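Local coordinates for protein alpha-rhamnosidase (Dictyoglomus thermophilum, PDB 6I60) that probably hydrolyses terminal non-reducing alpha-L-rhamnose residues in alpha-L-rhamnosides, at residues K181-S186 with N243-I248; K377-T382 with T449-E454; S406-A411 with C497-E502; M884-P889 with I930-G935. All coordinates share one frame; numbering follows the deposited sequence.

Contact 1: residues K181-S186 with N243-I248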
loop_
_atom_site.group_PDB
_atom_site.type_symbol
_atom_site.label_atom_id
_atom_site.label_comp_id
_atom_site.label_asym_id
_atom_site.label_seq_id
_atom_site.Cartn_x
_atom_site.Cartn_y
_atom_site.Cartn_z
ATOM N N LYS A 181 -25.241 -10.226 22.805
ATOM C CA LYS A 181 -25.097 -10.284 24.253
ATOM C C LYS A 181 -25.635 -8.988 24.840
ATOM O O LYS A 181 -25.403 -7.908 24.292
ATOM C CB LYS A 181 -23.635 -10.502 24.665
ATOM C CG LYS A 181 -23.345 -10.236 26.136
ATOM C CD LYS A 181 -23.534 -11.493 26.972
ATOM C CE LYS A 181 -23.682 -11.162 28.449
ATOM N NZ LYS A 181 -25.106 -10.931 28.823
ATOM N N SER A 182 -26.362 -9.101 25.947
ATOM C CA SER A 182 -26.970 -7.955 26.606
ATOM C C SER A 182 -26.276 -7.685 27.934
ATOM O O SER A 182 -25.903 -8.619 28.653
ATOM C CB SER A 182 -28.467 -8.187 26.830
ATOM O OG SER A 182 -28.734 -9.556 27.085
ATOM N N PHE A 183 -26.096 -6.405 28.250
ATOM C CA PHE A 183 -25.527 -5.988 29.522
ATOM C C PHE A 183 -26.243 -4.730 29.993
ATOM O O PHE A 183 -26.904 -4.038 29.214
ATOM C CB PHE A 183 -24.013 -5.748 29.424
ATOM C CG PHE A 183 -23.622 -4.680 28.441
ATOM C CD1 PHE A 183 -23.529 -4.964 27.088
ATOM C CD2 PHE A 183 -23.330 -3.396 28.873
ATOM C CE1 PHE A 183 -23.164 -3.986 26.181
ATOM C CE2 PHE A 183 -22.959 -2.413 27.971
ATOM C CZ PHE A 183 -22.877 -2.709 26.624
ATOM N N SER A 184 -26.108 -4.441 31.285
ATOM C CA SER A 184 -26.808 -3.333 31.918
ATOM C C SER A 184 -25.814 -2.306 32.441
ATOM O O SER A 184 -24.729 -2.659 32.914
ATOM C CB SER A 184 -27.698 -3.829 33.061
ATOM O OG SER A 184 -28.981 -4.197 32.584
ATOM N N ILE A 185 -26.193 -1.032 32.350
ATOM C CA ILE A 185 -25.383 0.080 32.829
ATOM C C ILE A 185 -26.237 0.932 33.760
ATOM O O ILE A 185 -27.430 1.138 33.506
ATOM C CB ILE A 185 -24.831 0.930 31.664
ATOM C CG1 ILE A 185 -24.142 0.041 30.625
ATOM C CG2 ILE A 185 -23.866 1.988 32.175
ATOM C CD1 ILE A 185 -22.830 -0.553 31.100
ATOM N N SER A 186 -25.630 1.419 34.843
ATOM C CA SER A 186 -26.339 2.267 35.795
ATOM C C SER A 186 -25.571 3.559 36.051
ATOM O O SER A 186 -26.025 4.642 35.664
ATOM C CB SER A 186 -26.579 1.516 37.106
ATOM O OG SER A 186 -25.504 0.641 37.395
ATOM N N ASN A 243 -28.595 -2.613 27.452
ATOM C CA ASN A 243 -27.676 -2.427 26.341
ATOM C C ASN A 243 -27.613 -3.698 25.511
ATOM O O ASN A 243 -27.919 -4.796 25.985
ATOM C CB ASN A 243 -26.273 -2.062 26.824
ATOM C CG ASN A 243 -26.157 -0.613 27.226
ATOM O OD1 ASN A 243 -27.129 0.003 27.663
ATOM N ND2 ASN A 243 -24.964 -0.054 27.078
ATOM N N ALA A 244 -27.197 -3.537 24.258
ATOM C CA ALA A 244 -27.089 -4.659 23.339
ATOM C C ALA A 244 -25.912 -4.428 22.405
ATOM O O ALA A 244 -25.647 -3.295 21.994
ATOM C CB ALA A 244 -28.379 -4.848 22.532
ATOM N N ILE A 245 -25.211 -5.508 22.078
ATOM C CA ILE A 245 -24.120 -5.471 21.116
ATOM C C ILE A 245 -24.424 -6.465 20.004
ATOM O O ILE A 245 -25.093 -7.482 20.219
ATOM C CB ILE A 245 -22.758 -5.776 21.777
ATOM C CG1 ILE A 245 -22.878 -6.971 22.714
ATOM C CG2 ILE A 245 -22.269 -4.577 22.562
ATOM C CD1 ILE A 245 -22.608 -8.285 22.053
ATOM N N GLY A 246 -23.927 -6.165 18.806
ATOM C CA GLY A 246 -24.170 -7.018 17.659
ATOM C C GLY A 246 -22.942 -7.258 16.807
ATOM O O GLY A 246 -22.268 -6.308 16.397
ATOM N N VAL A 247 -22.634 -8.525 16.540
ATOM C CA VAL A 247 -21.499 -8.905 15.706
ATOM C C VAL A 247 -21.968 -9.961 14.714
ATOM O O VAL A 247 -22.490 -11.006 15.118
ATOM C CB VAL A 247 -20.318 -9.440 16.532
ATOM C CG1 VAL A 247 -19.146 -9.761 15.619
ATOM C CG2 VAL A 247 -19.909 -8.440 17.602
ATOM N N ILE A 248 -21.778 -9.691 13.426
ATOM C CA ILE A 248 -22.057 -10.646 12.360
ATOM C C ILE A 248 -20.733 -11.025 11.710
ATOM O O ILE A 248 -19.903 -10.152 11.429
ATOM C CB ILE A 248 -23.050 -10.075 11.331
ATOM C CG1 ILE A 248 -23.189 -11.018 10.135
ATOM C CG2 ILE A 248 -22.627 -8.686 10.882
ATOM C CD1 ILE A 248 -24.565 -11.012 9.517
#
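Phe183 and Asn243 form a hydrogen-bonded pair between antiparallel strands 171-184 and 242-250, the latter in the alpha-L-rhamnosidase N-terminal domain. Asn243 N donates to Phe183 O at 2.8 Å. The return bond, Phe183 N to Asn243 O, is weak at 3.3 Å. Two residues along, past the Ser182-Ala244 pair, Ile245 N donates to Lys181 O at a longer 3.3 Å. Ala244 N turns away from 181-186, and Asn207 OD1, just past strand 201-206, accepts from it. The side-chain amide of Asn243 finds its acceptor outside the pair: ND2 makes a weak bond to Ile238 O. Ser182 OG is weakly bonded to Asp321.

Asn243 CB sits over the centre of the Phe183 ring, 3.5 Å from the centroid, in a CH-pi contact. The amide is turned 66° from the ring. At the ring edge, Ile245 CG2 meets Phe183 CE1 at 3.8 Å. Phe183 CG lies between its backbone N and carbonyl carbon (chi1 60°), which lays the ring over Asn243. With an alanine here, Asn243 CB would probably lose its aromatic cover and a gap would open beside Ile245. The chemistry is divided: backbone bonds join the strands, and the ring shields the buried asparagine beside them.

Contact 2: residues K377-T382 with T449-E454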
loop_
_atom_site.group_PDB
_atom_site.type_symbol
_atom_site.label_atom_id
_atom_site.label_comp_id
_atom_site.label_asym_id
_atom_site.label_seq_id
_atom_site.Cartn_x
_atom_site.Cartn_y
_atom_site.Cartn_z
ATOM N N LYS A 377 -24.269 -0.223 -4.553
ATOM C CA LYS A 377 -25.478 -0.122 -3.748
ATOM C C LYS A 377 -26.664 0.055 -4.681
ATOM O O LYS A 377 -26.645 0.933 -5.551
ATOM C CB LYS A 377 -25.396 1.045 -2.762
ATOM C CG LYS A 377 -26.709 1.344 -2.059
ATOM C CD LYS A 377 -26.524 2.356 -0.945
ATOM C CE LYS A 377 -27.536 3.480 -1.055
ATOM N NZ LYS A 377 -27.006 4.627 -1.835
ATOM N N ILE A 378 -27.683 -0.780 -4.510
ATOM C CA ILE A 378 -28.861 -0.756 -5.365
ATOM C C ILE A 378 -30.042 -0.222 -4.567
ATOM O O ILE A 378 -30.151 -0.434 -3.354
ATOM C CB ILE A 378 -29.166 -2.152 -5.958
ATOM C CG1 ILE A 378 -30.146 -2.041 -7.128
ATOM C CG2 ILE A 378 -29.697 -3.102 -4.888
ATOM C CD1 ILE A 378 -30.453 -3.367 -7.789
ATOM N N LYS A 379 -30.916 0.506 -5.256
ATOM C CA LYS A 379 -32.174 0.985 -4.697
ATOM C C LYS A 379 -33.308 0.291 -5.437
ATOM O O LYS A 379 -33.368 0.342 -6.670
ATOM C CB LYS A 379 -32.293 2.505 -4.821
ATOM C CG LYS A 379 -31.148 3.282 -4.188
ATOM C CD LYS A 379 -31.337 4.784 -4.368
ATOM C CE LYS A 379 -30.199 5.571 -3.736
ATOM N NZ LYS A 379 -29.608 6.558 -4.684
ATOM N N VAL A 380 -34.191 -0.368 -4.693
ATOM C CA VAL A 380 -35.280 -1.133 -5.286
ATOM C C VAL A 380 -36.606 -0.641 -4.720
ATOM O O VAL A 380 -36.681 -0.143 -3.593
ATOM C CB VAL A 380 -35.109 -2.652 -5.053
ATOM C CG1 VAL A 380 -33.665 -3.065 -5.287
ATOM C CG2 VAL A 380 -35.550 -3.038 -3.653
ATOM N N ARG A 381 -37.656 -0.769 -5.532
ATOM C CA ARG A 381 -39.023 -0.433 -5.131
ATOM C C ARG A 381 -39.921 -1.529 -5.694
ATOM O O ARG A 381 -40.201 -1.548 -6.896
ATOM C CB ARG A 381 -39.441 0.943 -5.636
ATOM C CG ARG A 381 -38.583 2.091 -5.135
ATOM C CD ARG A 381 -38.695 3.298 -6.053
ATOM N NE ARG A 381 -37.387 3.780 -6.482
ATOM C CZ ARG A 381 -36.745 4.798 -5.920
ATOM N NH1 ARG A 381 -37.293 5.447 -4.900
ATOM N NH2 ARG A 381 -35.557 5.169 -6.375
ATOM N N THR A 382 -40.366 -2.434 -4.834
ATOM C CA THR A 382 -41.046 -3.618 -5.348
ATOM C C THR A 382 -42.389 -3.891 -4.689
ATOM O O THR A 382 -43.323 -4.308 -5.381
ATOM C CB THR A 382 -40.137 -4.849 -5.188
ATOM O OG1 THR A 382 -40.907 -6.043 -5.373
ATOM C CG2 THR A 382 -39.498 -4.865 -3.808
ATOM N N THR A 449 -32.585 3.230 -13.302
ATOM C CA THR A 449 -31.961 4.462 -13.769
ATOM C C THR A 449 -30.526 4.544 -13.261
ATOM O O THR A 449 -30.011 3.625 -12.619
ATOM C CB THR A 449 -32.759 5.687 -13.316
ATOM O OG1 THR A 449 -32.322 6.087 -12.010
ATOM C CG2 THR A 449 -34.244 5.376 -13.271
ATOM N N LEU A 450 -29.880 5.671 -13.552
ATOM C CA LEU A 450 -28.515 5.905 -13.098
ATOM C C LEU A 450 -28.443 6.350 -11.644
ATOM O O LEU A 450 -27.337 6.457 -11.102
ATOM C CB LEU A 450 -27.835 6.947 -13.989
ATOM C CG LEU A 450 -27.864 6.669 -15.494
ATOM C CD1 LEU A 450 -27.042 7.700 -16.248
ATOM C CD2 LEU A 450 -27.365 5.265 -15.791
ATOM N N GLU A 451 -29.582 6.617 -11.005
ATOM C CA GLU A 451 -29.607 6.944 -9.585
ATOM C C GLU A 451 -29.779 5.712 -8.707
ATOM O O GLU A 451 -29.292 5.697 -7.569
ATOM C CB GLU A 451 -30.730 7.943 -9.291
ATOM C CG GLU A 451 -30.769 8.449 -7.852
ATOM C CD GLU A 451 -31.840 7.766 -7.007
ATOM O OE1 GLU A 451 -32.436 6.771 -7.475
ATOM O OE2 GLU A 451 -32.084 8.227 -5.870
ATOM N N ASP A 452 -30.450 4.676 -9.212
ATOM C CA ASP A 452 -30.681 3.454 -8.448
ATOM C C ASP A 452 -29.428 2.608 -8.279
ATOM O O ASP A 452 -29.484 1.592 -7.578
ATOM C CB ASP A 452 -31.777 2.622 -9.118
ATOM C CG ASP A 452 -33.068 3.395 -9.292
ATOM O OD1 ASP A 452 -33.341 4.296 -8.469
ATOM O OD2 ASP A 452 -33.812 3.103 -10.252
ATOM N N ILE A 453 -28.313 2.989 -8.896
ATOM C CA ILE A 453 -27.047 2.277 -8.775
ATOM C C ILE A 453 -26.009 3.251 -8.236
ATOM O O ILE A 453 -25.876 4.367 -8.750
ATOM C CB ILE A 453 -26.598 1.682 -10.124
ATOM C CG1 ILE A 453 -27.432 0.448 -10.467
ATOM C CG2 ILE A 453 -25.124 1.325 -10.095
ATOM C CD1 ILE A 453 -27.640 -0.479 -9.297
ATOM N N GLU A 454 -25.287 2.834 -7.198
ATOM C CA GLU A 454 -24.259 3.661 -6.572
ATOM C C GLU A 454 -23.018 2.806 -6.359
ATOM O O GLU A 454 -23.036 1.873 -5.551
ATOM C CB GLU A 454 -24.752 4.246 -5.247
ATOM C CG GLU A 454 -25.216 5.688 -5.339
ATOM C CD GLU A 454 -25.849 6.176 -4.052
ATOM O OE1 GLU A 454 -25.229 6.004 -2.980
ATOM O OE2 GLU A 454 -26.970 6.727 -4.109
#
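Ile378 and Ile453 meet on one face of this antiparallel strand pair, with Ile378 CG1 3.7 Å from Ile453 CD1. The neighbouring backbone is tightly joined. Lys377 and Glu454 exchange both hydrogen bonds, and Lys379 N donates to Asp452 O at 2.9 Å.

Lys377 and Glu454 lie on the other face, where Lys379 and Glu451 join them in a salt-bridge network. Lys377 runs beside Glu454, pointing the same way, and its NZ forms a salt bridge with Glu454 OE1. Lys379 NZ meets the second oxygen, Glu454 OE2, at 2.7 Å on the anti side. The same NZ donates to Glu451 O at 3.0 Å and makes a weak bond to Glu451 OE2. Glu454 is shared by two lysines, which probably keeps it ionised.

The outer end is looser. Arg381 and Glu451 are exposed, and Arg381 NH2 is a long 3.7 Å from Glu451 OE1. Arg381 NH2 is held more firmly by Asp452 OD1, at 3.2 Å in the guanidinium plane.

In the concanavalin-like domain, strands 375-380 and 453-458 are the inner two of a four-stranded antiparallel sheet, between 425-427 and 345-351. Ile378 packs on Ile389 of strand 388-394, and Ile453 on Tyr366 and Phe368 of strand 363-368.

Contact 3: residues S406-A411 with C497-E502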
loop_
_atom_site.group_PDB
_atom_site.type_symbol
_atom_site.label_atom_id
_atom_site.label_comp_id
_atom_site.label_asym_id
_atom_site.label_seq_id
_atom_site.Cartn_x
_atom_site.Cartn_y
_atom_site.Cartn_z
ATOM N N SER A 406 -14.600 -12.987 -18.470
ATOM C CA SER A 406 -13.455 -13.875 -18.652
ATOM C C SER A 406 -12.322 -13.533 -17.692
ATOM O O SER A 406 -11.700 -14.433 -17.114
ATOM C CB SER A 406 -12.966 -13.813 -20.099
ATOM O OG SER A 406 -14.011 -14.107 -21.010
ATOM N N THR A 407 -12.037 -12.243 -17.506
ATOM C CA THR A 407 -10.958 -11.849 -16.608
ATOM C C THR A 407 -11.239 -12.239 -15.162
ATOM O O THR A 407 -10.295 -12.369 -14.374
ATOM C CB THR A 407 -10.707 -10.340 -16.702
ATOM O OG1 THR A 407 -11.937 -9.632 -16.503
ATOM C CG2 THR A 407 -10.139 -9.981 -18.066
ATOM N N ASN A 408 -12.511 -12.429 -14.795
ATOM C CA ASN A 408 -12.842 -12.890 -13.451
ATOM C C ASN A 408 -12.552 -14.372 -13.266
ATOM O O ASN A 408 -12.394 -14.821 -12.124
ATOM C CB ASN A 408 -14.314 -12.608 -13.136
ATOM C CG ASN A 408 -14.641 -11.123 -13.124
ATOM O OD1 ASN A 408 -13.793 -10.284 -13.427
ATOM N ND2 ASN A 408 -15.877 -10.796 -12.768
ATOM N N ARG A 409 -12.486 -15.133 -14.357
ATOM C CA ARG A 409 -12.127 -16.558 -14.353
ATOM C C ARG A 409 -13.149 -17.299 -13.490
ATOM O O ARG A 409 -14.359 -17.082 -13.667
ATOM C CB ARG A 409 -10.669 -16.706 -13.933
ATOM C CG ARG A 409 -9.679 -16.159 -14.953
ATOM C CD ARG A 409 -8.292 -16.746 -14.757
ATOM N NE ARG A 409 -7.931 -16.822 -13.346
ATOM C CZ ARG A 409 -6.682 -16.893 -12.895
ATOM N NH1 ARG A 409 -6.449 -16.960 -11.591
ATOM N NH2 ARG A 409 -5.666 -16.898 -13.749
ATOM N N THR A 410 -12.727 -18.162 -12.565
ATOM C CA THR A 410 -13.658 -18.949 -11.764
ATOM C C THR A 410 -14.325 -18.147 -10.654
ATOM O O THR A 410 -15.265 -18.652 -10.031
ATOM C CB THR A 410 -12.939 -20.153 -11.152
ATOM O OG1 THR A 410 -12.323 -19.765 -9.917
ATOM C CG2 THR A 410 -11.877 -20.676 -12.104
ATOM N N ALA A 411 -13.863 -16.930 -10.383
ATOM C CA ALA A 411 -14.515 -16.082 -9.395
ATOM C C ALA A 411 -15.895 -15.687 -9.902
ATOM O O ALA A 411 -16.016 -15.016 -10.932
ATOM C CB ALA A 411 -13.668 -14.844 -9.111
ATOM N N CYS A 497 -3.951 -8.653 -8.600
ATOM C CA CYS A 497 -5.177 -8.287 -9.288
ATOM C C CYS A 497 -6.307 -8.288 -8.274
ATOM O O CYS A 497 -6.197 -8.917 -7.216
ATOM C CB CYS A 497 -5.497 -9.257 -10.432
ATOM S SG CYS A 497 -5.519 -10.997 -9.956
ATOM N N PRO A 498 -7.396 -7.576 -8.551
ATOM C CA PRO A 498 -8.491 -7.524 -7.580
ATOM C C PRO A 498 -9.807 -8.095 -8.088
ATOM O O PRO A 498 -10.839 -7.931 -7.430
ATOM C CB PRO A 498 -8.616 -6.022 -7.313
ATOM C CG PRO A 498 -8.185 -5.375 -8.651
ATOM C CD PRO A 498 -7.475 -6.437 -9.482
ATOM N N GLN A 499 -9.799 -8.766 -9.241
ATOM C CA GLN A 499 -11.045 -9.130 -9.903
ATOM C C GLN A 499 -11.308 -10.628 -9.984
ATOM O O GLN A 499 -12.474 -11.030 -9.984
ATOM C CB GLN A 499 -11.086 -8.531 -11.319
ATOM C CG GLN A 499 -10.348 -9.333 -12.383
ATOM C CD GLN A 499 -8.852 -9.089 -12.371
ATOM O OE1 GLN A 499 -8.392 -7.953 -12.489
ATOM N NE2 GLN A 499 -8.082 -10.159 -12.222
ATOM N N ARG A 500 -10.276 -11.466 -10.036
ATOM C CA ARG A 500 -10.467 -12.888 -10.274
ATOM C C ARG A 500 -10.252 -13.689 -8.987
ATOM O O ARG A 500 -10.157 -13.136 -7.885
ATOM C CB ARG A 500 -9.543 -13.361 -11.399
ATOM C CG ARG A 500 -8.060 -13.288 -11.082
ATOM C CD ARG A 500 -7.230 -13.470 -12.343
ATOM N NE ARG A 500 -5.798 -13.540 -12.066
ATOM C CZ ARG A 500 -4.853 -13.295 -12.968
ATOM N NH1 ARG A 500 -5.190 -12.960 -14.205
ATOM N NH2 ARG A 500 -3.573 -13.381 -12.636
ATOM N N ASP A 501 -10.179 -15.011 -9.138
ATOM C CA ASP A 501 -10.038 -15.922 -8.009
ATOM C C ASP A 501 -8.595 -15.985 -7.523
ATOM O O ASP A 501 -8.044 -17.073 -7.331
ATOM C CB ASP A 501 -10.532 -17.320 -8.393
ATOM C CG ASP A 501 -9.958 -17.803 -9.716
ATOM O OD1 ASP A 501 -9.224 -17.037 -10.377
ATOM O OD2 ASP A 501 -10.245 -18.956 -10.099
ATOM N N GLU A 502 -7.978 -14.824 -7.321
ATOM C CA GLU A 502 -6.607 -14.763 -6.837
ATOM C C GLU A 502 -6.478 -13.687 -5.767
ATOM O O GLU A 502 -6.731 -13.948 -4.586
ATOM C CB GLU A 502 -5.638 -14.494 -7.991
ATOM C CG GLU A 502 -4.184 -14.801 -7.668
ATOM C CD GLU A 502 -3.340 -15.012 -8.910
ATOM O OE1 GLU A 502 -2.144 -15.347 -8.767
ATOM O OE2 GLU A 502 -3.870 -14.843 -10.029
#
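Arg409 reaches across to Arg500 and Asp501 from a type II' turn spanning Asn408 to Ala411. Its CB passes Asp501 OD1 at 3.9 Å. CG stands anti to the carbonyl carbon (chi1 -68°), and the bend at chi3 swings the guanidinium over Arg500. Arg409 NE then donates to Asp501 OD1 at 3.2 Å. NH1 donates to the same oxygen at 3.0 Å, giving a side-on grip in the guanidinium plane. Arg409 CZ lies 3.5 Å from Arg500 CD, which covers one face of the group. NH2, at the tip, lies over the Arg500 guanidinium, 3.8 Å from its CZ. The two planes are 13° apart and stacked.

Carboxylates probably offset this pairing of like charges. Arg500 NE and NH2 both bind Glu502 OE2, while Glu502 OE1 accepts from Trp506 NE1, and Arg500 NH1 has a salt bridge to Glu805. If an alanine replaced Arg500, Glu502 OE2 and Glu805 would probably lose their cationic mate and Arg409 the flat surface beneath it.

Segment 406-411 belongs to the loop between strands 403-404 and 414-418 of the concanavalin-like domain. Its partner links helices 473-488 and 507-512 of the six-hairpin glycosidase domain. Tyr171 of strand 171-184 touches Thr410 and Asp501.

Contact 4: residues M884-P889 with I930-G935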
loop_
_atom_site.group_PDB
_atom_site.type_symbol
_atom_site.label_atom_id
_atom_site.label_comp_id
_atom_site.label_asym_id
_atom_site.label_seq_id
_atom_site.Cartn_x
_atom_site.Cartn_y
_atom_site.Cartn_z
ATOM N N MET A 884 12.039 27.545 -13.177
ATOM C CA MET A 884 12.097 26.477 -12.188
ATOM C C MET A 884 11.759 27.045 -10.819
ATOM O O MET A 884 12.383 28.016 -10.379
ATOM C CB MET A 884 13.478 25.816 -12.167
ATOM C CG MET A 884 13.458 24.382 -11.672
ATOM S SD MET A 884 15.096 23.635 -11.649
ATOM C CE MET A 884 15.852 24.433 -13.058
ATOM N N ARG A 885 10.776 26.442 -10.151
ATOM C CA ARG A 885 10.372 26.847 -8.810
ATOM C C ARG A 885 10.360 25.621 -7.913
ATOM O O ARG A 885 9.638 24.657 -8.186
ATOM C CB ARG A 885 8.995 27.515 -8.816
ATOM C CG ARG A 885 8.575 28.055 -7.459
ATOM C CD ARG A 885 7.094 28.382 -7.422
ATOM N NE ARG A 885 6.758 29.254 -6.300
ATOM C CZ ARG A 885 6.282 28.827 -5.135
ATOM N NH1 ARG A 885 6.084 27.531 -4.933
ATOM N NH2 ARG A 885 6.004 29.696 -4.173
ATOM N N ILE A 886 11.154 25.658 -6.843
ATOM C CA ILE A 886 11.264 24.536 -5.922
ATOM C C ILE A 886 10.837 24.988 -4.532
ATOM O O ILE A 886 10.789 26.181 -4.221
ATOM C CB ILE A 886 12.688 23.945 -5.884
ATOM C CG1 ILE A 886 13.658 24.934 -5.235
ATOM C CG2 ILE A 886 13.150 23.571 -7.285
ATOM C CD1 ILE A 886 14.932 24.293 -4.725
ATOM N N SER A 887 10.521 24.005 -3.692
ATOM C CA SER A 887 10.148 24.251 -2.305
ATOM C C SER A 887 10.808 23.196 -1.434
ATOM O O SER A 887 10.620 21.996 -1.658
ATOM C CB SER A 887 8.628 24.229 -2.129
ATOM O OG SER A 887 8.059 25.465 -2.524
ATOM N N VAL A 888 11.586 23.642 -0.451
ATOM C CA VAL A 888 12.300 22.762 0.463
ATOM C C VAL A 888 11.765 23.024 1.871
ATOM O O VAL A 888 11.766 24.173 2.309
ATOM C CB VAL A 888 13.821 22.976 0.424
ATOM C CG1 VAL A 888 14.536 21.888 1.216
ATOM C CG2 VAL A 888 14.313 23.014 -1.017
ATOM N N PRO A 889 11.317 22.006 2.597
ATOM C CA PRO A 889 10.847 22.222 3.969
ATOM C C PRO A 889 12.020 22.379 4.928
ATOM O O PRO A 889 13.183 22.166 4.583
ATOM C CB PRO A 889 10.048 20.951 4.264
ATOM C CG PRO A 889 10.727 19.899 3.448
ATOM C CD PRO A 889 11.272 20.583 2.210
ATOM N N ILE A 930 23.109 24.259 -7.919
ATOM C CA ILE A 930 22.763 25.263 -6.920
ATOM C C ILE A 930 22.362 24.534 -5.646
ATOM O O ILE A 930 21.553 23.601 -5.688
ATOM C CB ILE A 930 21.624 26.184 -7.398
ATOM C CG1 ILE A 930 21.991 26.850 -8.727
ATOM C CG2 ILE A 930 21.309 27.236 -6.347
ATOM C CD1 ILE A 930 20.797 27.363 -9.503
ATOM N N ARG A 931 22.934 24.952 -4.520
ATOM C CA ARG A 931 22.655 24.355 -3.220
ATOM C C ARG A 931 21.896 25.365 -2.373
ATOM O O ARG A 931 22.384 26.477 -2.144
ATOM C CB ARG A 931 23.948 23.927 -2.526
ATOM C CG ARG A 931 24.542 22.646 -3.078
ATOM C CD ARG A 931 26.003 22.496 -2.693
ATOM N NE ARG A 931 26.790 21.889 -3.764
ATOM C CZ ARG A 931 26.767 20.595 -4.070
ATOM N NH1 ARG A 931 25.994 19.760 -3.386
ATOM N NH2 ARG A 931 27.519 20.134 -5.060
ATOM N N VAL A 932 20.705 24.979 -1.915
ATOM C CA VAL A 932 19.845 25.845 -1.121
ATOM C C VAL A 932 19.393 25.088 0.122
ATOM O O VAL A 932 19.567 23.874 0.240
ATOM C CB VAL A 932 18.622 26.355 -1.918
ATOM C CG1 VAL A 932 19.065 27.064 -3.191
ATOM C CG2 VAL A 932 17.670 25.207 -2.237
ATOM N N GLY A 933 18.806 25.832 1.058
ATOM C CA GLY A 933 18.216 25.240 2.242
ATOM C C GLY A 933 16.703 25.264 2.189
ATOM O O GLY A 933 16.117 25.156 1.109
ATOM N N SER A 934 16.059 25.415 3.343
ATOM C CA SER A 934 14.603 25.437 3.387
ATOM C C SER A 934 14.061 26.730 2.783
ATOM O O SER A 934 14.688 27.790 2.862
ATOM C CB SER A 934 14.109 25.280 4.827
ATOM O OG SER A 934 14.424 26.414 5.618
ATOM N N GLY A 935 12.888 26.628 2.167
ATOM C CA GLY A 935 12.200 27.760 1.582
ATOM C C GLY A 935 11.830 27.513 0.135
ATOM O O GLY A 935 12.074 26.448 -0.429
#
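Val888 and Gly935 meet through their flat peptide groups. Gly935 N lies in the plane of the Val888 carbonyl and donates to Val888 O at 2.7 Å. In return Val888 N donates to Gly935 O at 2.8 Å, but it is tilted 30° out of that carbonyl's plane. Both bonds are nearly straight at hydrogen. Together they make an antiparallel hydrogen-bonded pair.

The Gly933 carbonyl oxygen lies against the Val888 side chain. This Gly933 O is 3.2 Å from Val888 CB, with CG1 and CG2 at 3.6 and 3.5 Å. Val888 CG1 is anti to the backbone N (chi1 -171°), which leaves both methyls beside this oxygen. Further back, Ile886 CD1 and Val932 CG2 meet tip to tip at 3.8 Å. Ser934 CB rests on Pro889 O, while Ser934 OG is hydrogen-bonded to Glu64 N, in the N-terminal immunoglobulin domain. Gly935 has backbone angles at which a CB would press on the preceding carbonyl oxygen.

The segment 930-935 carries the chain from one sheet to the next. Strand 927-932 lies beside 893-899, whereas 935-941 pairs with 882-888. Val888 also packs on Ile847 and Phe849 of strand 846-849. Ile886 touches Val896 as well. The contact thus lies where two layers of the C-terminal beta-sandwich are joined, at the end of strand 882-888.

In the fold
Contact 1 comes first along the chain. It pairs strand 171-184 with 242-250, closing a 56-residue excursion of strands and loops, and is complete before the others open. Contact 2 opens next, within the concanavalin-like domain. Contact 3 starts before contact 2 has closed and ends beyond it, so these two cross. Their centres are about 26 Å apart, without touching. Contact 2 stays inside its domain, whereas contact 3 ties that domain to the six-hairpin glycosidase domain. Contact 4 follows after the helical part and closes a 40-residue excursion, where the C-terminal chain passes between two sheets. It lies on the opposite side of the chain's centre from contact 3.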